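Molybdopterin synthase catalytic subunit (Homo sapiens, PDB 5MPO) is the large subunit of molybdopterin synthase, which converts precursor Z into molybdopterin by inserting two sulfur atoms taken from the thiocarboxylated small subunit MOCS2A. Local coordinates at residues L42-S47 with V114-R119. Sequence-based numbering, arbitrary orientation.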
loop_
_atom_site.group_PDB
_atom_site.type_symbol
_atom_site.label_atom_id
_atom_site.label_comp_id
_atom_site.label_asym_id
_atom_site.label_seq_id
_atom_site.Cartn_x
_atom_site.Cartn_y
_atom_site.Cartn_z
ATOM N N LEU C 42 1.890 -7.206 17.369
ATOM C CA LEU C 42 1.046 -8.284 16.864
ATOM C C LEU C 42 0.894 -8.268 15.345
ATOM O O LEU C 42 0.243 -9.141 14.823
ATOM C CB LEU C 42 -0.341 -8.202 17.477
ATOM C CG LEU C 42 -0.351 -8.278 19.015
ATOM C CD1 LEU C 42 -1.597 -7.587 19.567
ATOM C CD2 LEU C 42 -0.234 -9.720 19.518
ATOM N N CYS C 43 1.484 -7.285 14.652
ATOM C CA CYS C 43 1.264 -7.077 13.234
ATOM C C CYS C 43 2.530 -7.265 12.450
ATOM O O CYS C 43 3.589 -6.740 12.825
ATOM C CB CYS C 43 0.695 -5.674 12.976
ATOM S SG CYS C 43 -1.044 -5.651 13.457
ATOM N N GLY C 44 2.389 -8.031 11.369
ATOM C CA GLY C 44 3.425 -8.297 10.391
ATOM C C GLY C 44 3.349 -7.465 9.126
ATOM O O GLY C 44 4.322 -7.411 8.379
ATOM N N ALA C 45 2.218 -6.811 8.874
ATOM C CA ALA C 45 2.022 -6.082 7.599
ATOM C C ALA C 45 1.399 -4.685 7.805
ATOM O O ALA C 45 0.434 -4.534 8.536
ATOM C CB ALA C 45 1.159 -6.902 6.652
ATOM N N ILE C 46 1.975 -3.696 7.141
ATOM C CA ILE C 46 1.441 -2.360 7.066
ATOM C C ILE C 46 1.352 -2.040 5.603
ATOM O O ILE C 46 2.392 -2.126 4.923
ATOM C CB ILE C 46 2.394 -1.362 7.729
ATOM C CG1 ILE C 46 2.531 -1.718 9.208
ATOM C CG2 ILE C 46 1.904 0.068 7.564
ATOM C CD1 ILE C 46 3.482 -0.819 9.961
ATOM N N SER C 47 0.139 -1.739 5.102
ATOM C CA SER C 47 0.029 -1.166 3.758
ATOM C C SER C 47 -0.197 0.297 3.939
ATOM O O SER C 47 -0.824 0.688 4.901
ATOM C CB SER C 47 -1.077 -1.808 2.908
ATOM O OG SER C 47 -0.802 -3.201 2.786
ATOM N N VAL C 114 -2.829 0.916 7.203
ATOM C CA VAL C 114 -3.485 -0.164 7.937
ATOM C C VAL C 114 -2.481 -1.208 8.321
ATOM O O VAL C 114 -1.689 -1.605 7.467
ATOM C CB VAL C 114 -4.581 -0.870 7.077
ATOM C CG1 VAL C 114 -5.285 -1.945 7.906
ATOM C CG2 VAL C 114 -5.603 0.147 6.588
ATOM N N SER C 115 -2.531 -1.666 9.576
ATOM C CA SER C 115 -1.704 -2.820 10.048
ATOM C C SER C 115 -2.554 -4.035 10.340
ATOM O O SER C 115 -3.656 -3.913 10.818
ATOM C CB SER C 115 -0.910 -2.478 11.328
ATOM O OG SER C 115 -1.781 -2.044 12.384
ATOM N N SER C 116 -2.036 -5.214 10.076
ATOM C CA SER C 116 -2.721 -6.467 10.453
ATOM C C SER C 116 -1.680 -7.589 10.598
ATOM O O SER C 116 -0.523 -7.419 10.249
ATOM C CB SER C 116 -3.740 -6.873 9.385
ATOM O OG SER C 116 -3.081 -6.981 8.134
ATOM N N ALA C 117 -2.126 -8.737 11.073
ATOM C CA ALA C 117 -1.257 -9.907 11.258
ATOM C C ALA C 117 -0.701 -10.427 9.925
ATOM O O ALA C 117 0.546 -10.665 9.840
ATOM C CB ALA C 117 -1.963 -11.010 12.085
ATOM N N HIS C 118 -1.576 -10.546 8.909
ATOM C CA HIS C 118 -1.179 -10.947 7.542
ATOM C C HIS C 118 -1.586 -9.932 6.411
ATOM O O HIS C 118 -2.455 -9.080 6.559
ATOM C CB HIS C 118 -1.698 -12.365 7.236
ATOM C CG HIS C 118 -1.210 -13.439 8.191
ATOM N ND1 HIS C 118 0.128 -13.726 8.389
ATOM C CD2 HIS C 118 -1.892 -14.325 8.963
ATOM C CE1 HIS C 118 0.248 -14.726 9.247
ATOM N NE2 HIS C 118 -0.961 -15.103 9.615
ATOM N N ARG C 119 -0.974 -10.091 5.244
ATOM C CA ARG C 119 -0.811 -8.995 4.303
ATOM C C ARG C 119 -1.994 -8.649 3.440
ATOM O O ARG C 119 -2.112 -7.507 2.991
ATOM C CB ARG C 119 0.395 -9.261 3.392
ATOM C CG ARG C 119 0.212 -10.366 2.341
ATOM C CD ARG C 119 1.530 -10.533 1.629
ATOM N NE ARG C 119 1.453 -11.526 0.590
ATOM C CZ ARG C 119 1.499 -12.845 0.786
ATOM N NH1 ARG C 119 1.667 -13.374 2.002
ATOM N NH2 ARG C 119 1.384 -13.642 -0.268
#
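Cys43 lays its sulfur across the backbone of Ser115 and Ser116: SG lies 3.5 Å from Ser116 C and 3.8 Å from Ser115 CB. With SG beside its own backbone N (chi1 -75°), the thiol reaches over the end of the neighbouring strand. Ile46 follows on the face of Ser115, its CG1 meeting Ser115 CB at 4.1 Å, while the Ser115 hydroxyl is taken up by Val38 O and His93 N. On the other face, Ala45 CB rests against Arg119 CA (3.7 Å), just beyond the turn after strand 108-116. Ser116 OG donates to His118 O, 2.7 Å away, a bond within that turn. Between the faces, strands 45-52 and 108-116 run antiparallel. Ser47 and Val114 exchange both backbone bonds, but at Ser116 the ladder opens into a classic beta bulge: Ser116 O receives Ala45 N at 3.1 Å, and also a weak bond from Gly44 N (3.2 Å, 127° at the hydrogen), while Ser116 N returns a bond to Ala45 O. Strand 45-52 is an edge within its own chain, yet Ile46 and Ser47 continue the sheet into the second subunit. The side chains of His118 and Arg119, both predicted to bind substrate, lead away from strand 45-52. Backbone bonds and close van der Waals contacts thus make this join, while the charge of Arg119 is probably balanced across the interface by its salt bridge to Asp131 of the second subunit.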